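Side-chain contacts in glycosyl hydrolase family 2, TIM barrel domain protein (PDB 6DXU), which probably hydrolyses beta-glucuronides, as a glycoside hydrolase family 2 beta-glucuronidase of a human gut bacterium: residues S211-N216 with K273-W278; R308-K313 with F318-K323; L384-I389 with H509-E514. All coordinates share one frame; numbering follows the deposited sequence.

Contact 1 of 3, residues S211-N216 with K273-W278; sequences SSLSSN and KNPVLW
Leu213 meets Pro275 and Leu277 with its two methyl branches, one for each partner, and these touches make up the whole contact between 211-216 and 273-278. Along the first segment, Ser211 and Ser212 carry the end of strand 203-213; the hydroxyl of Ser211 makes a weak hydrogen bond to the carbonyl of Gly306, and the backbone of Ser212 pairs with Ile221 of strand 219-229. At Leu213 the side chain turns toward 273-278. With CG anti to the backbone N (chi1 -165°), the fork that follows sets Leu213 CD1 3.6 Å from CG of Pro275, at the puckered corner of the ring, while CD2 lies 3.6 Å from CD2 of Leu277. The same Leu277 methyl, CD2, is also 4.0 Å from Leu213 CD1, lying against both prongs of the fork. Leu277 leaves its backbone alongside the other segment and reaches it with the end of the chain. The patch is small, 108 Å² in all, and purely apolar: no hydrogen bond links the segments. Past Leu213 the strand gives way to a turn. Ser214 OG donates to Asn216 OD1 at 3.0 Å, approaching from above the amide plane, 35° out of it; that amide oxygen also receives the backbone N-H of Lys218, and Ser214 OG is hydrogen-bonded to the backbone N of Glu219. Backbone hydrogen bonding of Asn274 with Lys218, just past the turn, holds 273-278 beside it. Both segments belong to a family 2 domain consistent with the immunoglobulin-like beta-sandwich of these enzymes. The contact lies at the end of its three-stranded antiparallel sheet, probably one layer of the sandwich, where outer strand 203-213 packs through Leu213 on the loop leading from the other outer strand, 263-273, toward strand 286-294.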
loop_
_atom_site.group_PDB
_atom_site.type_symbol
_atom_site.label_atom_id
_atom_site.label_comp_id
_atom_site.label_asym_id
_atom_site.label_seq_id
_atom_site.Cartn_x
_atom_site.Cartn_y
_atom_site.Cartn_z
ATOM N N SER D 211 -41.407 0.994 16.742
ATOM C CA SER D 211 -42.727 0.752 17.305
ATOM C C SER D 211 -42.588 -0.029 18.602
ATOM O O SER D 211 -41.759 -0.940 18.702
ATOM C CB SER D 211 -43.618 -0.005 16.325
ATOM O OG SER D 211 -43.011 -1.221 15.945
ATOM N N SER D 212 -43.392 0.346 19.595
ATOM C CA SER D 212 -43.455 -0.334 20.881
ATOM C C SER D 212 -44.909 -0.413 21.313
ATOM O O SER D 212 -45.749 0.385 20.884
ATOM C CB SER D 212 -42.618 0.362 21.957
ATOM O OG SER D 212 -42.962 1.729 22.065
ATOM N N LEU D 213 -45.207 -1.408 22.139
ATOM C CA LEU D 213 -46.577 -1.699 22.532
ATOM C C LEU D 213 -46.637 -1.774 24.053
ATOM O O LEU D 213 -45.867 -2.520 24.666
ATOM C CB LEU D 213 -47.019 -2.996 21.857
ATOM C CG LEU D 213 -48.481 -3.357 21.821
ATOM C CD1 LEU D 213 -49.253 -2.253 21.101
ATOM C CD2 LEU D 213 -48.568 -4.664 21.039
ATOM N N SER D 214 -47.534 -0.988 24.655
ATOM C CA SER D 214 -47.653 -0.873 26.110
ATOM C C SER D 214 -47.947 -2.224 26.771
ATOM O O SER D 214 -48.156 -3.252 26.113
ATOM C CB SER D 214 -48.736 0.139 26.484
ATOM O OG SER D 214 -50.024 -0.340 26.159
ATOM N N SER D 215 -47.922 -2.210 28.112
ATOM C CA SER D 215 -48.082 -3.448 28.871
ATOM C C SER D 215 -49.404 -4.142 28.549
ATOM O O SER D 215 -49.426 -5.336 28.222
ATOM C CB SER D 215 -47.973 -3.154 30.368
ATOM O OG SER D 215 -46.767 -2.457 30.643
ATOM N N ASN D 216 -50.515 -3.408 28.597
ATOM C CA ASN D 216 -51.821 -4.011 28.326
ATOM C C ASN D 216 -52.137 -4.131 26.837
ATOM O O ASN D 216 -53.237 -4.567 26.489
ATOM C CB ASN D 216 -52.920 -3.217 29.036
ATOM C CG ASN D 216 -52.923 -1.756 28.638
ATOM O OD1 ASN D 216 -52.465 -1.399 27.553
ATOM N ND2 ASN D 216 -53.464 -0.903 29.502
ATOM N N LYS D 273 -53.877 4.744 20.269
ATOM C CA LYS D 273 -54.686 4.000 21.221
ATOM C C LYS D 273 -55.383 2.855 20.489
ATOM O O LYS D 273 -55.817 3.008 19.343
ATOM C CB LYS D 273 -55.717 4.911 21.897
ATOM N N ASN D 274 -55.477 1.705 21.153
ATOM C CA ASN D 274 -56.081 0.502 20.586
ATOM C C ASN D 274 -55.510 0.158 19.220
ATOM O O ASN D 274 -56.279 -0.047 18.251
ATOM C CB ASN D 274 -57.594 0.648 20.497
ATOM C CG ASN D 274 -58.225 1.074 21.796
ATOM O OD1 ASN D 274 -57.985 0.466 22.838
ATOM N ND2 ASN D 274 -59.045 2.132 21.744
ATOM N N PRO D 275 -54.199 0.031 19.072
ATOM C CA PRO D 275 -53.652 -0.293 17.751
ATOM C C PRO D 275 -54.079 -1.691 17.334
ATOM O O PRO D 275 -54.314 -2.570 18.166
ATOM C CB PRO D 275 -52.135 -0.202 17.956
ATOM C CG PRO D 275 -51.945 -0.554 19.395
ATOM C CD PRO D 275 -53.163 0.020 20.119
ATOM N N VAL D 276 -54.228 -1.878 16.024
ATOM C CA VAL D 276 -54.452 -3.213 15.486
ATOM C C VAL D 276 -53.151 -4.004 15.528
ATOM O O VAL D 276 -52.110 -3.549 15.033
ATOM C CB VAL D 276 -55.007 -3.124 14.060
ATOM C CG1 VAL D 276 -55.226 -4.510 13.513
ATOM C CG2 VAL D 276 -56.309 -2.321 14.059
ATOM N N LEU D 277 -53.197 -5.190 16.125
ATOM C CA LEU D 277 -51.981 -5.946 16.370
ATOM C C LEU D 277 -51.652 -6.853 15.190
ATOM O O LEU D 277 -52.544 -7.392 14.531
ATOM C CB LEU D 277 -52.101 -6.778 17.647
ATOM C CG LEU D 277 -52.400 -6.009 18.940
ATOM C CD1 LEU D 277 -52.191 -6.905 20.160
ATOM C CD2 LEU D 277 -51.513 -4.772 19.040
ATOM N N TRP D 278 -50.362 -7.007 14.934
ATOM C CA TRP D 278 -49.869 -7.989 13.977
ATOM C C TRP D 278 -49.810 -9.350 14.658
ATOM O O TRP D 278 -49.328 -9.469 15.786
ATOM C CB TRP D 278 -48.474 -7.580 13.474
ATOM C CG TRP D 278 -47.903 -8.437 12.371
ATOM C CD1 TRP D 278 -47.972 -8.198 11.021
ATOM C CD2 TRP D 278 -47.177 -9.664 12.523
ATOM N NE1 TRP D 278 -47.321 -9.202 10.329
ATOM C CE2 TRP D 278 -46.834 -10.114 11.226
ATOM C CE3 TRP D 278 -46.783 -10.427 13.628
ATOM C CZ2 TRP D 278 -46.114 -11.294 11.006
ATOM C CZ3 TRP D 278 -46.069 -11.596 13.411
ATOM C CH2 TRP D 278 -45.737 -12.016 12.109
#

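Contact 2 of 3, residues R308-K313 with F318-K323; sequences RHTEFK and FFLNGK
Lys313 lies over one face of the Phe319 ring, its CE 3.4 Å from CE2 and displaced toward the rim. The ammonium goes further over the same ring, with NZ 4.7 Å from the centroid and 9° off the normal, a cation-pi contact. A bend at chi2 (-74°) folds the lysine chain back over the ring, and NZ also forms a salt bridge with Glu311, 3.3 Å from OE2; its hydrogen bonds to both carboxylate oxygens are weak. On the other face of the sheet, Phe318 turns an edge to the face of Phe312: CD1 sits over the centre of that ring, centroids 4.9 Å apart and planes at 55°. Phe318 is also approached by Thr310 CB; the CG2 of the same threonine packs against Leu320 CD1. The backbones between these two faces form an antiparallel beta hairpin, strands 310-312 and 318-320, within the mixed sheet that includes the barrel strands. Glu311 and Phe319 are its hydrogen-bonded pair, and Thr310-Leu320 and Phe312-Phe318 are non-hydrogen-bonded pairs. Beyond the strands, Asn321 grips His309 twice: its N donates to His309 O, and its OD1 accepts from His309 N at 2.9 Å in a nearly straight bond. The Asn321 ND2 binds Trp278 O, so both ends of the amide are engaged. Asn321 and Gly322 occupy the middle of a type I' turn from Leu320 to Lys323. A water in the plane of the His309 ring bonds to ND1, donates to His309 O and accepts from Gly322 N. Arg308 leads its guanidinium away, where NE binds Pro420 O.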
loop_
_atom_site.group_PDB
_atom_site.type_symbol
_atom_site.label_atom_id
_atom_site.label_comp_id
_atom_site.label_asym_id
_atom_site.label_seq_id
_atom_site.Cartn_x
_atom_site.Cartn_y
_atom_site.Cartn_z
ATOM N N ARG D 308 -46.676 -5.491 17.695
ATOM C CA ARG D 308 -46.852 -6.787 18.341
ATOM C C ARG D 308 -45.884 -6.899 19.510
ATOM O O ARG D 308 -44.802 -6.305 19.502
ATOM C CB ARG D 308 -46.661 -7.952 17.357
ATOM C CG ARG D 308 -45.213 -8.425 17.161
ATOM C CD ARG D 308 -44.394 -7.415 16.356
ATOM N NE ARG D 308 -43.036 -7.896 16.125
ATOM C CZ ARG D 308 -42.045 -7.786 17.003
ATOM N NH1 ARG D 308 -42.250 -7.191 18.180
ATOM N NH2 ARG D 308 -40.844 -8.263 16.703
ATOM N N HIS D 309 -46.307 -7.644 20.526
ATOM C CA HIS D 309 -45.523 -7.891 21.730
ATOM C C HIS D 309 -45.034 -9.331 21.716
ATOM O O HIS D 309 -45.824 -10.251 21.484
ATOM C CB HIS D 309 -46.368 -7.641 22.990
ATOM C CG HIS D 309 -45.597 -7.767 24.264
ATOM N ND1 HIS D 309 -45.456 -8.965 24.931
ATOM C CD2 HIS D 309 -44.927 -6.846 24.999
ATOM C CE1 HIS D 309 -44.720 -8.780 26.013
ATOM N NE2 HIS D 309 -44.384 -7.504 26.076
ATOM N N THR D 310 -43.743 -9.529 21.969
ATOM C CA THR D 310 -43.155 -10.860 22.015
ATOM C C THR D 310 -42.460 -11.063 23.353
ATOM O O THR D 310 -41.907 -10.120 23.930
ATOM C CB THR D 310 -42.146 -11.071 20.858
ATOM O OG1 THR D 310 -41.073 -10.138 20.986
ATOM C CG2 THR D 310 -42.821 -10.863 19.523
ATOM N N GLU D 311 -42.490 -12.301 23.854
ATOM C CA GLU D 311 -41.819 -12.581 25.118
ATOM C C GLU D 311 -41.381 -14.037 25.183
ATOM O O GLU D 311 -42.191 -14.937 24.972
ATOM C CB GLU D 311 -42.729 -12.265 26.316
ATOM C CG GLU D 311 -42.046 -12.527 27.659
ATOM C CD GLU D 311 -42.944 -12.249 28.861
ATOM O OE1 GLU D 311 -44.131 -11.912 28.668
ATOM O OE2 GLU D 311 -42.449 -12.362 30.001
ATOM N N PHE D 312 -40.102 -14.258 25.481
ATOM C CA PHE D 312 -39.576 -15.580 25.792
ATOM C C PHE D 312 -39.587 -15.726 27.311
ATOM O O PHE D 312 -39.010 -14.891 28.012
ATOM C CB PHE D 312 -38.153 -15.757 25.253
ATOM C CG PHE D 312 -38.088 -15.980 23.766
ATOM C CD1 PHE D 312 -38.089 -17.270 23.253
ATOM C CD2 PHE D 312 -38.052 -14.903 22.890
ATOM C CE1 PHE D 312 -38.048 -17.496 21.874
ATOM C CE2 PHE D 312 -38.015 -15.112 21.510
ATOM C CZ PHE D 312 -38.016 -16.411 21.006
ATOM N N LYS D 313 -40.233 -16.772 27.814
ATOM C CA LYS D 313 -40.303 -16.993 29.255
ATOM C C LYS D 313 -39.065 -17.729 29.737
ATOM O O LYS D 313 -38.571 -18.635 29.065
ATOM C CB LYS D 313 -41.545 -17.811 29.598
ATOM C CG LYS D 313 -42.833 -17.136 29.206
ATOM C CD LYS D 313 -43.176 -15.976 30.125
ATOM C CE LYS D 313 -44.666 -15.612 30.027
ATOM N NZ LYS D 313 -44.972 -14.356 30.758
ATOM N N PHE D 318 -42.936 -19.414 24.470
ATOM C CA PHE D 318 -42.920 -18.151 23.751
ATOM C C PHE D 318 -44.327 -17.581 23.694
ATOM O O PHE D 318 -45.297 -18.318 23.482
ATOM C CB PHE D 318 -42.366 -18.356 22.334
ATOM C CG PHE D 318 -42.488 -17.144 21.452
ATOM C CD1 PHE D 318 -41.578 -16.099 21.563
ATOM C CD2 PHE D 318 -43.496 -17.065 20.505
ATOM C CE1 PHE D 318 -41.684 -14.977 20.757
ATOM C CE2 PHE D 318 -43.615 -15.956 19.695
ATOM C CZ PHE D 318 -42.696 -14.904 19.819
ATOM N N PHE D 319 -44.437 -16.269 23.903
ATOM C CA PHE D 319 -45.718 -15.577 23.936
ATOM C C PHE D 319 -45.750 -14.495 22.874
ATOM O O PHE D 319 -44.841 -13.665 22.801
ATOM C CB PHE D 319 -45.987 -14.947 25.308
ATOM C CG PHE D 319 -46.437 -15.933 26.346
ATOM C CD1 PHE D 319 -47.735 -15.913 26.812
ATOM C CD2 PHE D 319 -45.572 -16.891 26.838
ATOM C CE1 PHE D 319 -48.158 -16.826 27.761
ATOM C CE2 PHE D 319 -45.998 -17.808 27.784
ATOM C CZ PHE D 319 -47.284 -17.773 28.241
ATOM N N LEU D 320 -46.802 -14.502 22.066
ATOM C CA LEU D 320 -47.076 -13.457 21.085
ATOM C C LEU D 320 -48.349 -12.742 21.516
ATOM O O LEU D 320 -49.394 -13.385 21.673
ATOM C CB LEU D 320 -47.236 -14.044 19.679
ATOM C CG LEU D 320 -47.580 -13.022 18.592
ATOM C CD1 LEU D 320 -46.428 -12.027 18.436
ATOM C CD2 LEU D 320 -47.894 -13.705 17.275
ATOM N N ASN D 321 -48.248 -11.430 21.744
ATOM C CA ASN D 321 -49.407 -10.617 22.118
ATOM C C ASN D 321 -50.109 -11.176 23.356
ATOM O O ASN D 321 -51.336 -11.235 23.424
ATOM C CB ASN D 321 -50.370 -10.481 20.942
ATOM C CG ASN D 321 -49.767 -9.679 19.797
ATOM O OD1 ASN D 321 -48.969 -8.773 20.028
ATOM N ND2 ASN D 321 -50.164 -9.994 18.564
ATOM N N GLY D 322 -49.313 -11.609 24.329
ATOM C CA GLY D 322 -49.792 -12.070 25.616
ATOM C C GLY D 322 -50.368 -13.472 25.654
ATOM O O GLY D 322 -50.932 -13.860 26.681
ATOM N N LYS D 323 -50.224 -14.266 24.594
ATOM C CA LYS D 323 -50.720 -15.640 24.598
ATOM C C LYS D 323 -49.646 -16.596 24.098
ATOM O O LYS D 323 -48.904 -16.273 23.164
ATOM C CB LYS D 323 -51.971 -15.760 23.738
ATOM C CG LYS D 323 -53.056 -14.761 24.139
ATOM C CD LYS D 323 -54.204 -14.748 23.155
ATOM C CE LYS D 323 -55.230 -13.679 23.510
ATOM N NZ LYS D 323 -56.538 -13.984 22.857
HETATM O O HOH W 1 -46.489 -11.589 24.366
#

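Contact 3 of 3, residues L384-I389 with H509-E514; sequences LVWEEI and HFLHVE
Trp386 puts the six-membered part of its indole against Leu511 and Val513, and here the packing is close. Leu511 CD2 arrives in the ring plane, at the edge, 3.9 Å from Trp386 CE3. Val513 approaches obliquely, with CG1 3.8 Å from Trp386 CZ3 and CG2 3.8 Å from Trp386 CH2. The first torsion of the tryptophan is extended away from its own N (chi1 165°), which sends the indole across toward the other segment and bridges backbones whose nearest CA atoms, of Trp386 and Val513, are 9.9 Å apart. All three residues are buried.

On the polar side the segments do not touch: Glu388 OE2 and Glu514 OE2 stay 6.3 Å apart. Trp386 NE1 donates to Glu388 OE1 at 2.9 Å, on the anti lone pair but well bent at 136°, which helps to fix the rotation of the indole. Arg364 forms salt bridges with both carboxylates, and Glu388 OE2 is also held by His367 ND1.

Strands 384-388 and 512-513 are not paired with each other; their side chains meet in the interior, with Ile424 of strand 422-429 touching Trp386 and Leu511. The apolar trio thus packs inside the family's TIM barrel, with Glu388, Glu514 and Arg364 beside it near the C-terminal strand ends, where the active site of such barrels is found.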
loop_
_atom_site.group_PDB
_atom_site.type_symbol
_atom_site.label_atom_id
_atom_site.label_comp_id
_atom_site.label_asym_id
_atom_site.label_seq_id
_atom_site.Cartn_x
_atom_site.Cartn_y
_atom_site.Cartn_z
ATOM N N LEU D 384 -43.147 -15.506 11.737
ATOM C CA LEU D 384 -42.084 -14.918 12.546
ATOM C C LEU D 384 -40.714 -15.350 12.013
ATOM O O LEU D 384 -40.575 -16.397 11.374
ATOM C CB LEU D 384 -42.239 -15.328 14.009
ATOM C CG LEU D 384 -43.511 -14.788 14.678
ATOM C CD1 LEU D 384 -43.876 -15.602 15.917
ATOM C CD2 LEU D 384 -43.330 -13.318 15.016
ATOM N N VAL D 385 -39.685 -14.543 12.293
ATOM C CA VAL D 385 -38.399 -14.684 11.614
ATOM C C VAL D 385 -37.225 -14.658 12.590
ATOM O O VAL D 385 -37.128 -13.770 13.449
ATOM C CB VAL D 385 -38.219 -13.584 10.547
ATOM C CG1 VAL D 385 -36.765 -13.495 10.070
ATOM C CG2 VAL D 385 -39.142 -13.850 9.372
ATOM N N TRP D 386 -36.318 -15.621 12.409
ATOM C CA TRP D 386 -34.941 -15.601 12.890
ATOM C C TRP D 386 -34.051 -15.414 11.665
ATOM O O TRP D 386 -34.142 -16.191 10.700
ATOM C CB TRP D 386 -34.650 -16.908 13.633
ATOM C CG TRP D 386 -33.223 -17.349 13.959
ATOM C CD1 TRP D 386 -32.050 -17.055 13.287
ATOM C CD2 TRP D 386 -32.848 -18.238 15.027
ATOM N NE1 TRP D 386 -30.985 -17.691 13.890
ATOM C CE2 TRP D 386 -31.445 -18.423 14.953
ATOM C CE3 TRP D 386 -33.559 -18.886 16.037
ATOM C CZ2 TRP D 386 -30.754 -19.230 15.851
ATOM C CZ3 TRP D 386 -32.865 -19.677 16.933
ATOM C CH2 TRP D 386 -31.486 -19.852 16.830
ATOM N N GLU D 387 -33.249 -14.347 11.671
ATOM C CA GLU D 387 -32.355 -14.055 10.561
ATOM C C GLU D 387 -30.950 -13.844 11.108
ATOM O O GLU D 387 -30.762 -13.070 12.061
ATOM C CB GLU D 387 -32.846 -12.826 9.776
ATOM C CG GLU D 387 -32.183 -12.674 8.388
ATOM C CD GLU D 387 -32.745 -11.503 7.601
ATOM O OE1 GLU D 387 -33.101 -10.456 8.206
ATOM O OE2 GLU D 387 -32.842 -11.633 6.370
ATOM N N GLU D 388 -29.955 -14.505 10.498
ATOM C CA GLU D 388 -28.609 -14.536 11.067
ATOM C C GLU D 388 -27.556 -14.126 10.046
ATOM O O GLU D 388 -27.820 -14.075 8.843
ATOM C CB GLU D 388 -28.261 -15.931 11.618
ATOM C CG GLU D 388 -28.072 -17.029 10.577
ATOM C CD GLU D 388 -28.031 -18.424 11.226
ATOM O OE1 GLU D 388 -28.778 -18.646 12.204
ATOM O OE2 GLU D 388 -27.218 -19.274 10.797
ATOM N N ILE D 389 -26.359 -13.799 10.545
ATOM C CA ILE D 389 -25.219 -13.525 9.668
ATOM C C ILE D 389 -24.556 -14.847 9.312
ATOM O O ILE D 389 -24.657 -15.816 10.084
ATOM C CB ILE D 389 -24.190 -12.573 10.306
ATOM C CG1 ILE D 389 -23.673 -13.132 11.633
ATOM C CG2 ILE D 389 -24.782 -11.186 10.460
ATOM C CD1 ILE D 389 -22.344 -12.464 12.105
ATOM N N HIS D 509 -33.430 -19.443 27.630
ATOM C CA HIS D 509 -34.432 -19.478 26.569
ATOM C C HIS D 509 -33.982 -20.496 25.531
ATOM O O HIS D 509 -33.012 -20.258 24.808
ATOM C CB HIS D 509 -34.613 -18.098 25.932
ATOM C CG HIS D 509 -34.989 -17.029 26.913
ATOM N ND1 HIS D 509 -36.076 -17.146 27.753
ATOM C CD2 HIS D 509 -34.428 -15.827 27.187
ATOM C CE1 HIS D 509 -36.168 -16.062 28.504
ATOM N NE2 HIS D 509 -35.182 -15.245 28.181
ATOM N N PHE D 510 -34.712 -21.600 25.439
ATOM C CA PHE D 510 -34.395 -22.706 24.547
ATOM C C PHE D 510 -35.316 -22.608 23.342
ATOM O O PHE D 510 -36.527 -22.411 23.492
ATOM C CB PHE D 510 -34.575 -24.043 25.287
ATOM C CG PHE D 510 -34.651 -25.275 24.399
ATOM C CD1 PHE D 510 -35.875 -25.765 23.966
ATOM C CD2 PHE D 510 -33.504 -25.982 24.072
ATOM C CE1 PHE D 510 -35.947 -26.920 23.175
ATOM C CE2 PHE D 510 -33.563 -27.129 23.295
ATOM C CZ PHE D 510 -34.784 -27.602 22.846
ATOM N N LEU D 511 -34.737 -22.728 22.146
ATOM C CA LEU D 511 -35.505 -22.763 20.907
ATOM C C LEU D 511 -34.784 -23.722 19.977
ATOM O O LEU D 511 -33.607 -23.519 19.692
ATOM C CB LEU D 511 -35.611 -21.368 20.278
ATOM C CG LEU D 511 -36.243 -21.303 18.892
ATOM C CD1 LEU D 511 -37.582 -21.995 18.911
ATOM C CD2 LEU D 511 -36.422 -19.856 18.453
ATOM N N HIS D 512 -35.467 -24.771 19.531
ATOM C CA HIS D 512 -34.814 -25.876 18.832
ATOM C C HIS D 512 -34.870 -25.621 17.325
ATOM O O HIS D 512 -35.925 -25.759 16.712
ATOM C CB HIS D 512 -35.505 -27.186 19.208
ATOM C CG HIS D 512 -35.040 -28.380 18.431
ATOM N ND1 HIS D 512 -35.729 -29.575 18.434
ATOM C CD2 HIS D 512 -33.952 -28.573 17.647
ATOM C CE1 HIS D 512 -35.091 -30.448 17.674
ATOM N NE2 HIS D 512 -34.001 -29.868 17.193
ATOM N N VAL D 513 -33.751 -25.256 16.706
ATOM C CA VAL D 513 -33.737 -25.100 15.253
ATOM C C VAL D 513 -32.863 -26.183 14.622
ATOM O O VAL D 513 -31.725 -26.407 15.048
ATOM C CB VAL D 513 -33.307 -23.693 14.804
ATOM C CG1 VAL D 513 -34.414 -22.677 15.140
ATOM C CG2 VAL D 513 -31.970 -23.297 15.400
ATOM N N GLU D 514 -33.422 -26.838 13.595
ATOM C CA GLU D 514 -32.866 -27.910 12.767
ATOM C C GLU D 514 -33.184 -29.272 13.352
ATOM O O GLU D 514 -32.713 -29.635 14.433
ATOM C CB GLU D 514 -31.348 -27.783 12.527
ATOM C CG GLU D 514 -30.955 -26.463 11.858
ATOM C CD GLU D 514 -29.530 -26.464 11.330
ATOM O OE1 GLU D 514 -28.993 -27.563 11.059
ATOM O OE2 GLU D 514 -28.959 -25.362 11.177
#

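How the contacts relate
The three contacts run in series along the chain, from the sheet end at contact 1 through the hairpin of contact 2 into the barrel of contact 3. Contacts 1 and 2 have centres about 12 Å apart and touch through Leu213 CD2, 3.8 Å from His309 N, and Leu277 CD1, 3.7 Å from Asn321 CG. Contacts 2 and 3, about 15 Å apart between centres, meet where His509 ND1 lies 3.2 Å from Lys313 O, probably a hydrogen bond. Trp278 of contact 1 even reaches Leu384 of contact 3, CZ3 to CD2 3.6 Å. A bound bicine touches Lys273 and lies about 8 Å from the side chain of Pro275.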